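Local coordinates for protein subclass B3 metallo-beta-lactamase (PDB 7LUU) that probably hydrolyses beta-lactam antibiotics as a subclass B3 metallo-beta-lactamase, using a two-zinc active site that includes an unusual glutamic acid ligand, at residues L43-M47 and L94-P99; E54-L59 and G72-L76. All blocks are in the same frame, centred on the assembly; numbering follows the deposited sequence.

Interaction 1. Residues L43-M47 and L94-P99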
ATOM      1  N   LEU A  43       2.035  11.059  16.565  1.00 19.87           N
ATOM      2  CA  LEU A  43       2.035  10.008  15.553  1.00 17.10           C
ATOM      3  C   LEU A  43       0.688   9.283  15.453  1.00 17.07           C
ATOM      4  O   LEU A  43       0.437   8.566  14.464  1.00 15.88           O
ATOM      5  CB  LEU A  43       3.148   9.004  15.882  1.00 17.26           C
ATOM      6  CG  LEU A  43       4.562   9.557  16.037  1.00 17.48           C
ATOM      7  CD1 LEU A  43       5.552   8.368  16.148  1.00 16.11           C
ATOM      8  CD2 LEU A  43       4.862  10.507  14.860  1.00 17.53           C
ATOM      9  N   THR A  44      -0.208   9.496  16.413  1.00 17.95           N
ATOM     10  CA  THR A  44      -1.549   8.893  16.305  1.00 16.27           C
ATOM     11  C   THR A  44      -2.669   9.916  16.355  1.00 19.47           C
ATOM     12  O   THR A  44      -3.846   9.521  16.318  1.00 19.25           O
ATOM     13  CB  THR A  44      -1.794   7.872  17.416  1.00 19.50           C
ATOM     14  OG1 THR A  44      -1.734   8.553  18.701  1.00 22.50           O
ATOM     15  CG2 THR A  44      -0.767   6.734  17.329  1.00 19.87           C
ATOM     16  N   ARG A  45      -2.361  11.217  16.415  1.00 18.83           N
ATOM     17  CA  ARG A  45      -3.431  12.208  16.469  1.00 18.44           C
ATOM     18  C   ARG A  45      -4.326  12.050  15.231  1.00 20.00           C
ATOM     19  O   ARG A  45      -3.796  11.941  14.118  1.00 16.82           O
ATOM     20  CB  ARG A  45      -2.779  13.616  16.601  1.00 17.90           C
ATOM     21  CG  ARG A  45      -3.752  14.791  16.791  1.00 19.70           C
ATOM     22  CD  ARG A  45      -3.018  16.173  16.885  1.00 23.24           C
ATOM     23  NE  ARG A  45      -2.030  16.105  17.951  1.00 23.77           N
ATOM     24  CZ  ARG A  45      -0.720  16.243  17.759  1.00 24.92           C
ATOM     25  NH1 ARG A  45      -0.218  16.458  16.556  1.00 23.88           N
ATOM     26  NH2 ARG A  45       0.099  16.047  18.800  1.00 26.77           N
ATOM     27  N   PRO A  46      -5.663  11.894  15.385  1.00 18.34           N
ATOM     28  CA  PRO A  46      -6.510  11.402  14.276  1.00 18.77           C
ATOM     29  C   PRO A  46      -6.568  12.343  13.090  1.00 19.12           C
ATOM     30  O   PRO A  46      -6.470  13.582  13.228  1.00 19.73           O
ATOM     31  CB  PRO A  46      -7.908  11.300  14.906  1.00 19.10           C
ATOM     32  CG  PRO A  46      -7.614  11.195  16.393  1.00 26.39           C
ATOM     33  CD  PRO A  46      -6.444  12.029  16.654  1.00 20.31           C
ATOM     34  N   MET A  47      -6.683  11.740  11.915  1.00 16.59           N
ATOM     35  CA  MET A  47      -6.980  12.434  10.662  1.00 20.45           C
ATOM     36  C   MET A  47      -8.268  11.925  10.031  1.00 18.46           C
ATOM     37  O   MET A  47      -8.625  10.776  10.170  1.00 18.62           O
ATOM     38  CB  MET A  47      -5.821  12.226   9.623  1.00 19.09           C
ATOM     39  CG  MET A  47      -4.556  12.819  10.212  1.00 18.47           C
ATOM     40  SD  MET A  47      -3.139  12.611   9.069  1.00 18.95           S
ATOM     41  CE  MET A  47      -3.579  13.834   7.858  1.00 18.96           C
ATOM     42  N   LEU A  94      -4.465   5.004   8.713  1.00 13.25           N
ATOM     43  CA  LEU A  94      -4.428   6.375   9.250  1.00 15.89           C
ATOM     44  C   LEU A  94      -3.667   6.426  10.578  1.00 16.65           C
ATOM     45  O   LEU A  94      -3.400   5.398  11.201  1.00 15.65           O
ATOM     46  CB  LEU A  94      -5.854   6.849   9.492  1.00 16.09           C
ATOM     47  CG  LEU A  94      -6.701   7.025   8.228  1.00 19.24           C
ATOM     48  CD1 LEU A  94      -8.140   7.308   8.721  1.00 24.53           C
ATOM     49  CD2 LEU A  94      -6.260   8.217   7.541  1.00 20.98           C
ATOM     50  N   PRO A  95      -3.266   7.621  11.044  1.00 14.95           N
ATOM     51  CA  PRO A  95      -2.513   7.655  12.312  1.00 15.59           C
ATOM     52  C   PRO A  95      -3.251   6.970  13.475  1.00 16.72           C
ATOM     53  O   PRO A  95      -2.648   6.241  14.281  1.00 15.84           O
ATOM     54  CB  PRO A  95      -2.323   9.165  12.558  1.00 17.02           C
ATOM     55  CG  PRO A  95      -2.251   9.731  11.072  1.00 15.49           C
ATOM     56  CD  PRO A  95      -3.363   8.967  10.393  1.00 14.85           C
ATOM     57  N   GLN A  96      -4.554   7.232  13.626  1.00 15.85           N
ATOM     58  CA  GLN A  96      -5.273   6.644  14.738  1.00 15.85           C
ATOM     59  C   GLN A  96      -5.504   5.150  14.557  1.00 17.48           C
ATOM     60  O   GLN A  96      -5.947   4.509  15.511  1.00 21.01           O
ATOM     61  CB  GLN A  96      -6.614   7.381  14.916  1.00 18.51           C
ATOM     62  CG  GLN A  96      -7.616   7.185  13.752  1.00 18.11           C
ATOM     63  CD  GLN A  96      -7.559   8.293  12.668  1.00 16.79           C
ATOM     64  OE1 GLN A  96      -6.482   8.786  12.282  1.00 17.08           O
ATOM     65  NE2 GLN A  96      -8.735   8.665  12.166  1.00 17.92           N
ATOM     66  N   ALA A  97      -5.145   4.579  13.385  1.00 14.46           N
ATOM     67  CA  ALA A  97      -5.286   3.141  13.192  1.00 13.86           C
ATOM     68  C   ALA A  97      -4.142   2.365  13.786  1.00 14.24           C
ATOM     69  O   ALA A  97      -4.244   1.138  13.924  1.00 16.77           O
ATOM     70  CB  ALA A  97      -5.346   2.791  11.717  1.00 14.18           C
ATOM     71  N   ALA A  98      -3.035   3.024  14.134  1.00 14.29           N
ATOM     72  CA  ALA A  98      -1.887   2.222  14.587  1.00 16.93           C
ATOM     73  C   ALA A  98      -2.228   1.333  15.785  1.00 17.42           C
ATOM     74  O   ALA A  98      -1.936   0.121  15.740  1.00 14.95           O
ATOM     75  CB  ALA A  98      -0.698   3.154  14.848  1.00 17.75           C
ATOM     76  N   PRO A  99      -2.870   1.827  16.836  1.00 16.91           N
ATOM     77  CA  PRO A  99      -3.255   0.912  17.936  1.00 19.70           C
ATOM     78  C   PRO A  99      -4.211  -0.204  17.510  1.00 18.83           C
ATOM     79  O   PRO A  99      -4.130  -1.310  18.076  1.00 18.18           O
ATOM     80  CB  PRO A  99      -3.953   1.827  18.957  1.00 23.67           C
ATOM     81  CG  PRO A  99      -3.825   3.193  18.454  1.00 25.07           C
ATOM     82  CD  PRO A  99      -3.277   3.234  17.076  1.00 17.93           C
TER
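A single glutamine side chain does most of the polar work here. The primary amide of Gln96 lies against the backbone of Met47 and pairs with it twice: Met47 N donates to Gln96 OE1 at 3.0 Å, and Gln96 NE2 donates to Met47 O at 2.9 Å, both nearly straight. Glutamine suits the place because its amide offers a donor and an acceptor side by side, as a neighbouring strand would, so the N-H and C=O of one extended residue are both satisfied without any strand. The backbone of 94-99 is meanwhile bonded within itself: Ala97 N donates to Leu94 O and Ala98 N to Pro95 O, forming the turn that leads into helix 98-107. Pro95 has no N-H to satisfy, which fits it to this turn, and its ring offers an apolar surface to Met47, Pro95 CG lying 3.6 Å from Met47 SD. Pro95 O also receives a CA-H...O contact from Thr44 CA at 3.5 Å. Thr44 sets its CG2 methyl 4.3 Å from Pro99 CD, in helix 98-107. Arg45 points away and spends its charge in a salt bridge with Asp40. The contact thus joins the N-terminal loop to the connection between strand 87-90 and helix 98-107, with the Leu94 side chain about 4 Å from that of the zinc ligand Asp126 at the nearest atoms. Its chemistry, a paired amide with proline and methyl contacts around it, implies that side chains bind the two segments, with no regular sheet or helix bonding between them.

Interaction 2. Residues E54-L59 and G72-L76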
ATOM      1  N   GLU A  54     -15.877   4.921   7.685  1.00 23.95           N
ATOM      2  CA  GLU A  54     -15.927   3.882   6.671  1.00 23.50           C
ATOM      3  C   GLU A  54     -14.583   3.178   6.497  1.00 21.66           C
ATOM      4  O   GLU A  54     -14.528   1.933   6.447  1.00 25.11           O
ATOM      5  CB  GLU A  54     -16.342   4.454   5.314  1.00 29.69           C
ATOM      6  CG  GLU A  54     -17.688   5.132   5.315  1.00 44.04           C
ATOM      7  CD  GLU A  54     -18.530   4.717   4.140  1.00 66.25           C
ATOM      8  OE1 GLU A  54     -19.636   4.195   4.406  1.00 74.47           O
ATOM      9  OE2 GLU A  54     -18.089   4.896   2.963  1.00 72.05           O
ATOM     10  N   TRP A  55     -13.509   3.952   6.302  1.00 20.94           N
ATOM     11  CA  TRP A  55     -12.206   3.351   6.036  1.00 17.98           C
ATOM     12  C   TRP A  55     -11.800   2.396   7.144  1.00 19.67           C
ATOM     13  O   TRP A  55     -11.212   1.350   6.870  1.00 19.48           O
ATOM     14  CB  TRP A  55     -11.109   4.422   5.946  1.00 18.26           C
ATOM     15  CG  TRP A  55     -10.980   5.105   4.641  1.00 22.64           C
ATOM     16  CD1 TRP A  55     -11.289   4.619   3.401  1.00 25.34           C
ATOM     17  CD2 TRP A  55     -10.412   6.407   4.442  1.00 23.36           C
ATOM     18  NE1 TRP A  55     -10.957   5.570   2.428  1.00 27.25           N
ATOM     19  CE2 TRP A  55     -10.425   6.672   3.058  1.00 28.00           C
ATOM     20  CE3 TRP A  55      -9.910   7.390   5.317  1.00 23.95           C
ATOM     21  CZ2 TRP A  55      -9.932   7.884   2.531  1.00 27.15           C
ATOM     22  CZ3 TRP A  55      -9.450   8.612   4.790  1.00 22.49           C
ATOM     23  CH2 TRP A  55      -9.455   8.824   3.409  1.00 25.88           C
ATOM     24  N   LEU A  56     -12.028   2.783   8.404  1.00 18.70           N
ATOM     25  CA  LEU A  56     -11.507   2.013   9.521  1.00 16.63           C
ATOM     26  C   LEU A  56     -12.594   1.132  10.154  1.00 18.16           C
ATOM     27  O   LEU A  56     -12.425   0.640  11.259  1.00 20.20           O
ATOM     28  CB  LEU A  56     -10.922   2.960  10.585  1.00 15.91           C
ATOM     29  CG  LEU A  56      -9.769   3.794  10.055  1.00 17.66           C
ATOM     30  CD1 LEU A  56      -9.155   4.621  11.229  1.00 16.56           C
ATOM     31  CD2 LEU A  56      -8.673   2.923   9.461  1.00 14.53           C
ATOM     32  N   ALA A  57     -13.696   0.878   9.436  1.00 18.23           N
ATOM     33  CA  ALA A  57     -14.675  -0.038  10.013  1.00 19.10           C
ATOM     34  C   ALA A  57     -13.992  -1.379  10.331  1.00 17.93           C
ATOM     35  O   ALA A  57     -13.191  -1.887   9.534  1.00 17.38           O
ATOM     36  CB  ALA A  57     -15.836  -0.216   9.024  1.00 20.07           C
ATOM     37  N   PRO A  58     -14.259  -1.965  11.476  1.00 17.22           N
ATOM     38  CA  PRO A  58     -13.448  -3.099  11.909  1.00 16.22           C
ATOM     39  C   PRO A  58     -13.817  -4.378  11.191  1.00 16.88           C
ATOM     40  O   PRO A  58     -15.002  -4.646  10.898  1.00 21.34           O
ATOM     41  CB  PRO A  58     -13.773  -3.233  13.402  1.00 20.96           C
ATOM     42  CG  PRO A  58     -15.182  -2.611  13.539  1.00 23.16           C
ATOM     43  CD  PRO A  58     -15.185  -1.479  12.536  1.00 21.44           C
ATOM     44  N   LEU A  59     -12.808  -5.247  11.069  1.00 18.25           N
ATOM     45  CA  LEU A  59     -12.963  -6.626  10.589  1.00 19.54           C
ATOM     46  C   LEU A  59     -12.110  -7.531  11.459  1.00 18.97           C
ATOM     47  O   LEU A  59     -11.001  -7.146  11.846  1.00 19.40           O
ATOM     48  CB  LEU A  59     -12.504  -6.754   9.132  1.00 16.51           C
ATOM     49  CG  LEU A  59     -13.360  -6.019   8.079  1.00 16.70           C
ATOM     50  CD1 LEU A  59     -12.690  -6.173   6.703  1.00 18.44           C
ATOM     51  CD2 LEU A  59     -14.849  -6.569   8.044  1.00 21.04           C
ATOM     52  N   GLY A  72      -5.980  -5.360   8.673  1.00 13.34           N
ATOM     53  CA  GLY A  72      -6.514  -4.050   8.389  1.00 12.99           C
ATOM     54  C   GLY A  72      -8.018  -3.925   8.613  1.00 13.50           C
ATOM     55  O   GLY A  72      -8.549  -4.398   9.645  1.00 16.85           O
ATOM     56  N   PHE A  73      -8.667  -3.139   7.769  1.00 12.66           N
ATOM     57  CA  PHE A  73     -10.033  -2.635   8.025  1.00 15.69           C
ATOM     58  C   PHE A  73     -10.898  -2.829   6.785  1.00 18.42           C
ATOM     59  O   PHE A  73     -10.400  -3.222   5.735  1.00 18.45           O
ATOM     60  CB  PHE A  73      -9.970  -1.148   8.376  1.00 16.08           C
ATOM     61  CG  PHE A  73      -8.977  -0.876   9.459  1.00 14.74           C
ATOM     62  CD1 PHE A  73      -9.364  -1.042  10.773  1.00 17.18           C
ATOM     63  CD2 PHE A  73      -7.615  -0.598   9.180  1.00 15.94           C
ATOM     64  CE1 PHE A  73      -8.446  -0.853  11.799  1.00 21.54           C
ATOM     65  CE2 PHE A  73      -6.708  -0.445  10.221  1.00 16.02           C
ATOM     66  CZ  PHE A  73      -7.095  -0.558  11.519  1.00 17.85           C
ATOM     67  N   ALA A  74     -12.199  -2.446   6.885  1.00 16.91           N
ATOM     68  CA  ALA A  74     -13.068  -2.682   5.748  1.00 18.23           C
ATOM     69  C   ALA A  74     -12.624  -1.893   4.545  1.00 18.19           C
ATOM     70  O   ALA A  74     -12.766  -2.360   3.406  1.00 19.96           O
ATOM     71  CB  ALA A  74     -14.518  -2.339   6.122  1.00 20.27           C
ATOM     72  N   GLY A  75     -12.085  -0.704   4.757  1.00 16.16           N
ATOM     73  CA  GLY A  75     -11.756   0.153   3.612  1.00 17.21           C
ATOM     74  C   GLY A  75     -10.261   0.336   3.321  1.00 14.55           C
ATOM     75  O   GLY A  75      -9.909   1.020   2.333  1.00 15.32           O
ATOM     76  N   LEU A  76      -9.383  -0.269   4.129  1.00 12.89           N
ATOM     77  CA  LEU A  76      -7.918  -0.083   3.957  1.00 12.23           C
ATOM     78  C   LEU A  76      -7.258  -1.385   4.324  1.00 13.19           C
ATOM     79  O   LEU A  76      -7.387  -1.875   5.460  1.00 16.07           O
ATOM     80  CB  LEU A  76      -7.415   1.064   4.882  1.00 14.13           C
ATOM     81  CG  LEU A  76      -7.942   2.470   4.564  1.00 16.41           C
ATOM     82  CD1 LEU A  76      -7.608   3.462   5.661  1.00 19.61           C
ATOM     83  CD2 LEU A  76      -7.324   2.924   3.225  1.00 18.15           C
TER
HETATM   84  O   HOH W   1      -8.632  -7.134  10.274  1.00 15.56           O
HETATM   85  O   HOH W   2     -10.143  -4.163  11.987  1.00 18.01           O
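Where helix 49-55 ends, the chain from Trp55 to Leu59 wraps round the tight turn 72-76, and the two backbones come close enough at Gly75 to leave no space for a side chain. Its CA is 4.0 Å from Trp55 CA, and a CB there would run into that very atom; glycine is the residue that fits. The closeness lets Gly75 N donate to Trp55 O at 3.1 Å, and one step along Ala74 N donates to Ala57 O at 2.9 Å. Alanine is small enough for the next gap, Ala57 CB meeting Ala74 CB at 3.8 Å, and Leu59 extends CD1 to within 3.6 Å of Ala74 CA. On the inner side the bumps are larger. Leu56 lays CD2 over the face of the Phe73 ring, 3.9 Å from its centroid, a CH-pi contact, and the same methyl lies 4.0 Å from Leu76 CD1, so it fills the hollow between the two. Leu76 in turn touches Trp55 CB through CD1 at 3.6 Å and holds CD2 over a face of the indole. Beyond this, Phe73 packs on Met100 and Ile101 of helix 98-107, while Leu76 reaches the zinc ligands His127 and His267. At the outer end two waters span the gap: one donates to Leu59 O and Gly72 O, the other accepts from Leu59 N and lies 2.8 Å from Gly72 O. Direct backbone hydrogen bonds where the chains nearly touch, water where they part and leucine methyls on aromatic faces inside imply a close-fitted, largely apolar joint beside the metal site.

In the fold
From the N terminus, the chain passes through 43-47, runs along helix 49-55 and leaves it through 54-59. Strands 62-65 and 68-70 follow, and at 72-76 the chain returns to the end of that helix, so interaction 2 closes a short loop around the first two strands of the seven-stranded sheet. Strands 79-82 and 87-90 come next, and 94-99 then meets 43-47: interaction 1 closes a longer loop that wholly encloses the shorter one. The contacts also touch, Leu94 packing on Leu56 and Trp55, and Ala97 on Phe73. Together they tie the N-terminal loop and helix to the sheet and helix 98-107, next to Asp126, His127 and His267, ligands of one zinc.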